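Local atomic coordinates of NADP-dependent glyceraldehyde-3-phosphate dehydrogenase (Bacillus halodurans, PDB entry 3PRL), a protein that probably catalyses the NADP-dependent, non-phosphorylating oxidation of glyceraldehyde 3-phosphate, as an aldehyde dehydrogenase family member. Residues A295-F300 with W384-G389; Y78-L83 with I196-A201. One frame throughout, in Å; residues are numbered along the deposited sequence.

Contact 1 (A295-F300 with W384-G389)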
ATOM      1  N   ALA D 295     -13.950  26.263  -9.038  1.00 26.39           N
ATOM      2  CA  ALA D 295     -15.288  26.845  -9.087  1.00 26.43           C
ATOM      3  C   ALA D 295     -15.815  26.674 -10.489  1.00 26.52           C
ATOM      4  O   ALA D 295     -15.062  26.797 -11.454  1.00 26.28           O
ATOM      5  CB  ALA D 295     -15.248  28.326  -8.749  1.00 27.07           C
ATOM      6  N   ILE D 296     -17.116  26.422 -10.597  1.00 26.61           N
ATOM      7  CA  ILE D 296     -17.788  26.373 -11.879  1.00 26.76           C
ATOM      8  C   ILE D 296     -17.816  27.788 -12.495  1.00 27.13           C
ATOM      9  O   ILE D 296     -18.279  28.742 -11.877  1.00 27.92           O
ATOM     10  CB  ILE D 296     -19.219  25.822 -11.720  1.00 26.75           C
ATOM     11  CG1 ILE D 296     -19.200  24.340 -11.305  1.00 25.25           C
ATOM     12  CG2 ILE D 296     -20.063  26.113 -12.960  1.00 26.28           C
ATOM     13  CD1 ILE D 296     -18.763  23.363 -12.370  1.00 26.27           C
ATOM     14  N   LYS D 297     -17.317  27.914 -13.713  1.00 26.62           N
ATOM     15  CA  LYS D 297     -17.233  29.217 -14.362  1.00 26.23           C
ATOM     16  C   LYS D 297     -17.779  29.174 -15.771  1.00 27.10           C
ATOM     17  O   LYS D 297     -17.651  30.136 -16.495  1.00 28.10           O
ATOM     18  CB  LYS D 297     -15.781  29.694 -14.397  1.00 25.30           C
ATOM     19  CG  LYS D 297     -15.205  30.095 -13.052  1.00 25.05           C
ATOM     20  CD  LYS D 297     -13.726  30.139 -13.163  1.00 24.25           C
ATOM     21  CE  LYS D 297     -13.080  30.478 -11.851  1.00 24.43           C
ATOM     22  NZ  LYS D 297     -11.800  29.699 -11.725  1.00 23.12           N
ATOM     23  N   ARG D 298     -18.394  28.054 -16.139  1.00 27.87           N
ATOM     24  CA  ARG D 298     -18.882  27.790 -17.491  1.00 29.17           C
ATOM     25  C   ARG D 298     -20.016  26.783 -17.406  1.00 29.89           C
ATOM     26  O   ARG D 298     -19.838  25.712 -16.819  1.00 29.51           O
ATOM     27  CB  ARG D 298     -17.783  27.120 -18.322  1.00 29.31           C
ATOM     28  CG  ARG D 298     -16.908  28.009 -19.161  1.00 30.77           C
ATOM     29  CD  ARG D 298     -16.163  27.150 -20.183  1.00 29.38           C
ATOM     30  NE  ARG D 298     -15.140  26.285 -19.589  1.00 29.90           N
ATOM     31  CZ  ARG D 298     -14.247  25.584 -20.289  1.00 28.50           C
ATOM     32  NH1 ARG D 298     -14.241  25.647 -21.625  1.00 30.22           N
ATOM     33  NH2 ARG D 298     -13.348  24.827 -19.660  1.00 29.01           N
ATOM     34  N   VAL D 299     -21.170  27.096 -17.990  1.00 30.70           N
ATOM     35  CA  VAL D 299     -22.211  26.081 -18.112  1.00 30.92           C
ATOM     36  C   VAL D 299     -22.451  25.694 -19.568  1.00 32.25           C
ATOM     37  O   VAL D 299     -22.967  26.485 -20.351  1.00 32.81           O
ATOM     38  CB  VAL D 299     -23.555  26.502 -17.481  1.00 31.11           C
ATOM     39  CG1 VAL D 299     -24.567  25.360 -17.604  1.00 27.56           C
ATOM     40  CG2 VAL D 299     -23.384  26.917 -16.018  1.00 26.79           C
ATOM     41  N   PHE D 300     -22.074  24.474 -19.925  1.00 33.16           N
ATOM     42  CA  PHE D 300     -22.544  23.884 -21.176  1.00 35.30           C
ATOM     43  C   PHE D 300     -23.841  23.140 -20.862  1.00 36.08           C
ATOM     44  O   PHE D 300     -23.818  22.120 -20.171  1.00 35.77           O
ATOM     45  CB  PHE D 300     -21.518  22.901 -21.752  1.00 35.70           C
ATOM     46  CG  PHE D 300     -20.163  23.499 -22.010  1.00 37.43           C
ATOM     47  CD1 PHE D 300     -19.952  24.349 -23.089  1.00 35.96           C
ATOM     48  CD2 PHE D 300     -19.089  23.189 -21.186  1.00 34.53           C
ATOM     49  CE1 PHE D 300     -18.697  24.889 -23.336  1.00 37.73           C
ATOM     50  CE2 PHE D 300     -17.829  23.728 -21.422  1.00 36.28           C
ATOM     51  CZ  PHE D 300     -17.629  24.573 -22.494  1.00 34.79           C
ATOM     52  N   TRP D 384     -13.845  31.785 -21.837  1.00 33.55           N
ATOM     53  CA  TRP D 384     -12.505  31.217 -21.833  1.00 32.77           C
ATOM     54  C   TRP D 384     -11.693  31.740 -20.652  1.00 32.17           C
ATOM     55  O   TRP D 384     -11.154  30.942 -19.865  1.00 31.80           O
ATOM     56  CB  TRP D 384     -11.787  31.524 -23.167  1.00 33.00           C
ATOM     57  CG  TRP D 384     -12.510  31.017 -24.393  1.00 33.50           C
ATOM     58  CD1 TRP D 384     -13.054  31.770 -25.406  1.00 34.43           C
ATOM     59  CD2 TRP D 384     -12.776  29.646 -24.728  1.00 33.44           C
ATOM     60  NE1 TRP D 384     -13.631  30.953 -26.348  1.00 34.78           N
ATOM     61  CE2 TRP D 384     -13.478  29.646 -25.960  1.00 34.20           C
ATOM     62  CE3 TRP D 384     -12.481  28.417 -24.114  1.00 32.67           C
ATOM     63  CZ2 TRP D 384     -13.902  28.466 -26.581  1.00 34.41           C
ATOM     64  CZ3 TRP D 384     -12.893  27.233 -24.745  1.00 32.89           C
ATOM     65  CH2 TRP D 384     -13.597  27.272 -25.968  1.00 33.63           C
ATOM     66  N   GLU D 385     -11.625  33.068 -20.528  1.00 31.72           N
ATOM     67  CA  GLU D 385     -10.795  33.726 -19.517  1.00 30.94           C
ATOM     68  C   GLU D 385     -11.398  33.687 -18.106  1.00 30.70           C
ATOM     69  O   GLU D 385     -12.492  34.213 -17.861  1.00 30.14           O
ATOM     70  CB  GLU D 385     -10.501  35.186 -19.897  1.00 31.50           C
ATOM     71  CG  GLU D 385      -9.932  35.398 -21.310  1.00 31.72           C
ATOM     72  CD  GLU D 385      -9.545  36.854 -21.593  1.00 32.61           C
ATOM     73  OE1 GLU D 385      -9.396  37.658 -20.640  1.00 32.11           O
ATOM     74  OE2 GLU D 385      -9.378  37.188 -22.785  1.00 32.87           O
ATOM     75  N   GLU D 386     -10.652  33.093 -17.178  1.00 30.51           N
ATOM     76  CA  GLU D 386     -11.027  33.073 -15.774  1.00 30.16           C
ATOM     77  C   GLU D 386     -11.125  34.518 -15.257  1.00 30.28           C
ATOM     78  O   GLU D 386     -10.135  35.238 -15.244  1.00 30.53           O
ATOM     79  CB  GLU D 386     -10.000  32.266 -14.975  1.00 30.09           C
ATOM     80  CG  GLU D 386     -10.182  32.318 -13.466  1.00 31.13           C
ATOM     81  CD  GLU D 386      -9.074  31.596 -12.702  1.00 29.26           C
ATOM     82  OE1 GLU D 386      -7.882  31.924 -12.907  1.00 30.52           O
ATOM     83  OE2 GLU D 386      -9.397  30.714 -11.878  1.00 30.18           O
ATOM     84  N   PRO D 387     -12.332  34.935 -14.830  1.00 29.96           N
ATOM     85  CA  PRO D 387     -12.649  36.307 -14.452  1.00 29.87           C
ATOM     86  C   PRO D 387     -12.169  36.626 -13.052  1.00 28.64           C
ATOM     87  O   PRO D 387     -11.816  37.767 -12.758  1.00 28.17           O
ATOM     88  CB  PRO D 387     -14.185  36.329 -14.484  1.00 30.72           C
ATOM     89  CG  PRO D 387     -14.591  35.044 -15.172  1.00 28.47           C
ATOM     90  CD  PRO D 387     -13.527  34.085 -14.769  1.00 29.94           C
ATOM     91  N   PHE D 388     -12.122  35.598 -12.205  1.00 27.70           N
ATOM     92  CA  PHE D 388     -11.916  35.781 -10.776  1.00 27.21           C
ATOM     93  C   PHE D 388     -12.933  36.783 -10.183  1.00 27.04           C
ATOM     94  O   PHE D 388     -12.577  37.708  -9.455  1.00 26.28           O
ATOM     95  CB  PHE D 388     -10.451  36.112 -10.462  1.00 27.49           C
ATOM     96  CG  PHE D 388      -9.829  35.140  -9.495  1.00 28.08           C
ATOM     97  CD1 PHE D 388      -9.748  33.783  -9.813  1.00 26.57           C
ATOM     98  CD2 PHE D 388      -9.379  35.558  -8.245  1.00 26.97           C
ATOM     99  CE1 PHE D 388      -9.209  32.870  -8.922  1.00 27.15           C
ATOM    100  CE2 PHE D 388      -8.838  34.633  -7.329  1.00 27.49           C
ATOM    101  CZ  PHE D 388      -8.762  33.297  -7.667  1.00 26.08           C
ATOM    102  N   GLY D 389     -14.202  36.559 -10.510  1.00 28.02           N
ATOM    103  CA  GLY D 389     -15.281  37.498 -10.182  1.00 30.10           C
ATOM    104  C   GLY D 389     -16.676  36.946 -10.407  1.00 31.22           C
ATOM    105  O   GLY D 389     -16.829  35.926 -11.093  1.00 31.60           O
TER
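Lys-297 and Glu-386 form a buried salt bridge in the alpha/beta catalytic domain of the aldehyde dehydrogenase fold, joining parallel strand 296-302 to the Glu-Glu-Pro-Phe-Gly loop that leads into strand 391-397. The ammonium NZ of Lys-297 lies 2.6 Å from OE2 of Glu-386, using the anti lone pair of that oxygen, on the side away from OE1. This is the tight end of the contact. CG of Lys-297 lies beside the backbone N (chi1 -71°), and the chain then runs nearly straight until a bend at the last torsion turns NZ to the carboxylate. Glu-386 answers with an extended chain, its CG packing 3.8 Å from CE of Lys-297, while CD of Pro-387 comes within 4.3 Å of CD of Lys-297. Backbone oxygens of Gly-262, Arg-292 and Cys-293 also take bonds from NZ, and the amide of Gly-262 gives a second bond to OE2. With a methionine at Lys-297, the carboxylate of Glu-386 would probably lose its cationic mate and those three carbonyls their shared donor. The side chain of Glu-386 is about 6 Å from Gly-240, which binds NADP although none is bound to this chain, so the bridge borders the cofactor site.

Arg-298 and the partly exposed Trp-384 meet far more loosely: NH1 is 3.8 Å from CZ3 of the indole, with guanidinium and ring planes 60° apart, so the groups do not stack. Their stronger polar partners are backbone oxygens, Lys-263 O for NH2 of Arg-298 and Pro-378 O for NE1 of Trp-384. NH1 also lies at the in-plane edge of the Phe-300 ring, 3.7 Å from its CZ. At the tight end the Phe-388 ring likewise turns its edge to Glu-386, with CE1 3.7 Å from OE2.

Contact 2 (Y78-L83 with I196-A201)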
ATOM      1  N   TYR D  78      -0.339  19.279  16.037  1.00 28.04           N
ATOM      2  CA  TYR D  78      -1.492  19.197  16.927  0.50 29.31           C
ATOM      3  C   TYR D  78      -1.626  20.495  17.724  1.00 29.67           C
ATOM      4  O   TYR D  78      -2.689  21.101  17.755  1.00 29.73           O
ATOM      5  CB  TYR D  78      -1.358  18.019  17.915  0.50 30.98           C
ATOM      6  CG  TYR D  78      -1.406  16.618  17.321  0.50 31.92           C
ATOM      7  CD1 TYR D  78      -1.995  16.375  16.089  0.50 29.92           C
ATOM      8  CD2 TYR D  78      -0.901  15.527  18.029  0.50 30.81           C
ATOM      9  CE1 TYR D  78      -2.053  15.097  15.554  0.50 30.88           C
ATOM     10  CE2 TYR D  78      -0.954  14.239  17.504  0.50 31.75           C
ATOM     11  CZ  TYR D  78      -1.530  14.032  16.262  0.50 29.77           C
ATOM     12  OH  TYR D  78      -1.591  12.762  15.727  0.50 30.70           O
ATOM     13  N   ALA D  79      -0.524  20.916  18.360  1.00 29.49           N
ATOM     14  CA  ALA D  79      -0.498  22.137  19.199  1.00 29.93           C
ATOM     15  C   ALA D  79      -0.853  23.392  18.417  1.00 29.33           C
ATOM     16  O   ALA D  79      -1.599  24.246  18.895  1.00 29.63           O
ATOM     17  CB  ALA D  79       0.865  22.312  19.868  1.00 30.30           C
ATOM     18  N   TRP D  80      -0.325  23.482  17.200  1.00 28.27           N
ATOM     19  CA  TRP D  80      -0.600  24.608  16.319  1.00 27.55           C
ATOM     20  C   TRP D  80      -2.081  24.618  15.959  1.00 28.10           C
ATOM     21  O   TRP D  80      -2.718  25.656  16.013  1.00 28.18           O
ATOM     22  CB  TRP D  80       0.278  24.488  15.074  1.00 25.87           C
ATOM     23  CG  TRP D  80       0.109  25.531  14.019  1.00 25.40           C
ATOM     24  CD1 TRP D  80      -0.327  26.819  14.174  1.00 25.90           C
ATOM     25  CD2 TRP D  80       0.427  25.381  12.633  1.00 24.90           C
ATOM     26  NE1 TRP D  80      -0.311  27.469  12.968  1.00 25.45           N
ATOM     27  CE2 TRP D  80       0.150  26.611  12.005  1.00 24.88           C
ATOM     28  CE3 TRP D  80       0.934  24.325  11.866  1.00 24.25           C
ATOM     29  CZ2 TRP D  80       0.347  26.812  10.636  1.00 24.46           C
ATOM     30  CZ3 TRP D  80       1.122  24.519  10.514  1.00 23.86           C
ATOM     31  CH2 TRP D  80       0.837  25.754   9.912  1.00 23.93           C
ATOM     32  N   ALA D  81      -2.610  23.445  15.608  1.00 28.70           N
ATOM     33  CA  ALA D  81      -4.017  23.287  15.233  1.00 28.60           C
ATOM     34  C   ALA D  81      -4.930  23.721  16.369  1.00 29.37           C
ATOM     35  O   ALA D  81      -5.905  24.457  16.141  1.00 29.15           O
ATOM     36  CB  ALA D  81      -4.304  21.870  14.846  1.00 27.93           C
ATOM     37  N   ASP D  82      -4.609  23.268  17.582  1.00 30.22           N
ATOM     38  CA  ASP D  82      -5.380  23.648  18.770  1.00 32.39           C
ATOM     39  C   ASP D  82      -5.438  25.165  18.947  1.00 32.72           C
ATOM     40  O   ASP D  82      -6.518  25.731  19.130  1.00 33.53           O
ATOM     41  CB  ASP D  82      -4.817  22.989  20.041  1.00 34.14           C
ATOM     42  CG  ASP D  82      -4.749  21.465  19.945  1.00 33.02           C
ATOM     43  OD1 ASP D  82      -5.221  20.878  18.946  1.00 33.27           O
ATOM     44  OD2 ASP D  82      -4.208  20.846  20.881  1.00 34.32           O
ATOM     45  N   LEU D  83      -4.278  25.812  18.891  1.00 32.46           N
ATOM     46  CA  LEU D  83      -4.204  27.261  19.046  1.00 33.42           C
ATOM     47  C   LEU D  83      -4.945  28.007  17.936  1.00 33.31           C
ATOM     48  O   LEU D  83      -5.515  29.053  18.194  1.00 33.90           O
ATOM     49  CB  LEU D  83      -2.749  27.756  19.137  1.00 33.37           C
ATOM     50  CG  LEU D  83      -1.802  27.259  20.239  1.00 37.41           C
ATOM     51  CD1 LEU D  83      -0.553  28.153  20.325  1.00 34.19           C
ATOM     52  CD2 LEU D  83      -2.465  27.143  21.616  1.00 34.65           C
ATOM     53  N   ILE D 196       0.486  35.973   8.896  1.00 27.58           N
ATOM     54  CA  ILE D 196       1.406  36.234  10.007  1.00 28.27           C
ATOM     55  C   ILE D 196       0.770  35.742  11.310  1.00 28.86           C
ATOM     56  O   ILE D 196       1.399  34.989  12.061  1.00 29.16           O
ATOM     57  CB  ILE D 196       1.919  37.706  10.074  1.00 29.30           C
ATOM     58  CG1 ILE D 196       2.796  38.049   8.849  1.00 28.70           C
ATOM     59  CG2 ILE D 196       2.750  37.930  11.309  1.00 29.48           C
ATOM     60  CD1 ILE D 196       2.987  39.582   8.638  1.00 29.71           C
ATOM     61  N   LYS D 197      -0.491  36.117  11.539  1.00 29.39           N
ATOM     62  CA  LYS D 197      -1.258  35.633  12.694  1.00 30.17           C
ATOM     63  C   LYS D 197      -1.328  34.112  12.735  1.00 28.80           C
ATOM     64  O   LYS D 197      -1.248  33.522  13.803  1.00 29.09           O
ATOM     65  CB  LYS D 197      -2.680  36.222  12.736  1.00 31.16           C
ATOM     66  CG  LYS D 197      -2.763  37.655  13.228  1.00 33.85           C
ATOM     67  CD  LYS D 197      -2.448  37.758  14.712  1.00 32.79           C
ATOM     68  CE  LYS D 197      -2.310  39.199  15.164  1.00 35.31           C
ATOM     69  NZ  LYS D 197      -1.671  39.256  16.501  1.00 34.33           N
ATOM     70  N   MET D 198      -1.475  33.477  11.577  1.00 28.40           N
ATOM     71  CA  MET D 198      -1.410  32.014  11.530  1.00 28.02           C
ATOM     72  C   MET D 198      -0.070  31.503  12.050  1.00 28.01           C
ATOM     73  O   MET D 198      -0.034  30.566  12.872  1.00 28.56           O
ATOM     74  CB  MET D 198      -1.678  31.476  10.131  1.00 28.28           C
ATOM     75  CG  MET D 198      -1.511  29.969  10.019  1.00 19.51           C
ATOM     76  SD  MET D 198      -1.300  29.436   8.329  1.00 27.35           S
ATOM     77  CE  MET D 198       0.312  30.141   7.947  1.00 18.90           C
ATOM     78  N   VAL D 199       1.020  32.113  11.578  1.00 27.74           N
ATOM     79  CA  VAL D 199       2.389  31.691  11.947  1.00 27.67           C
ATOM     80  C   VAL D 199       2.686  31.932  13.415  1.00 28.93           C
ATOM     81  O   VAL D 199       3.379  31.140  14.060  1.00 29.23           O
ATOM     82  CB  VAL D 199       3.459  32.352  11.059  1.00 27.47           C
ATOM     83  CG1 VAL D 199       4.850  32.330  11.721  1.00 24.73           C
ATOM     84  CG2 VAL D 199       3.515  31.651   9.725  1.00 23.63           C
ATOM     85  N   GLU D 200       2.161  33.035  13.939  1.00 30.04           N
ATOM     86  CA  GLU D 200       2.254  33.352  15.357  1.00 31.13           C
ATOM     87  C   GLU D 200       1.807  32.196  16.252  1.00 31.63           C
ATOM     88  O   GLU D 200       2.481  31.860  17.230  1.00 31.94           O
ATOM     89  CB  GLU D 200       1.403  34.574  15.665  1.00 31.76           C
ATOM     90  CG  GLU D 200       2.061  35.889  15.296  1.00 34.74           C
ATOM     91  CD  GLU D 200       1.357  37.082  15.906  1.00 32.87           C
ATOM     92  OE1 GLU D 200       0.862  36.975  17.053  1.00 35.87           O
ATOM     93  OE2 GLU D 200       1.302  38.123  15.226  1.00 35.51           O
ATOM     94  N   ALA D 201       0.652  31.622  15.915  1.00 32.04           N
ATOM     95  CA  ALA D 201       0.112  30.457  16.620  1.00 33.23           C
ATOM     96  C   ALA D 201       1.073  29.270  16.582  1.00 33.76           C
ATOM     97  O   ALA D 201       1.139  28.512  17.532  1.00 34.88           O
ATOM     98  CB  ALA D 201      -1.263  30.068  16.053  1.00 32.28           C
TER
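A chi1 of 178° turns the indole of Trp-80 anti to the backbone nitrogen and carries it across to Met-198, whose own CG is likewise anti to its N. NE1 of Trp-80 donates a hydrogen bond of 3.1 Å to the main-chain O of Met-198, bent to 147° at the hydrogen. The donor stands above the carbonyl plane rather than on a lone pair. This gives the buried ring nitrogen a partner and, with the contacts along its edge, helps to set the rotation of the indole. CG of Met-198 packs 3.7 Å from CZ2 of Trp-80, and its sulfur SD, 3.9 Å from the same CZ2, makes a Met-aromatic contact at the ring edge.

CB of Ala-201 lies in the indole plane, 3.9 Å from CD1 of Trp-80 and 4.1 Å from CB of Leu-83. With only a methyl on Ala-201 the backbones come near here, and CD1 of Leu-83 lies 3.3 Å from O of Ala-201.

The axes of the short helical segments 78-83 and 196-201 come within 9.5 Å, their N-to-C directions 127° apart. This helix packing belongs to the Rossmann-like cofactor-binding domain, the side chain of Met-198 lying about 7 Å from that of Ser-160 in the NADP site. Trp-80 also touches Ile-117 on helix 103-124, both it and Met-198 reach Ala-170 on helix 167-178, and Val-199 meets Leu-15 of strand 10-16.

In the fold
From the N terminus the chain runs through strand 10-16 and helix 70-86, where contact 2 opens. It closes on helix 192-204, after 112 intervening residues that include helices 103-124 and 167-178 and strands 144-159 and 182-186 of the cofactor-binding sheet. Contact 1 opens later, on strand 296-302 of the second large sheet, and closes in the loop between strands 367-374 and 391-397. The two loops follow in series, neither nesting nor crossing. Their centres are about 34 Å apart, on opposite sides of the chain's centre, and their nearest atoms about 18 Å. Contact 2 joins helices of the cofactor-binding part; contact 1 fastens the loop before strand 391-397 to strand 296-302 in the catalytic part.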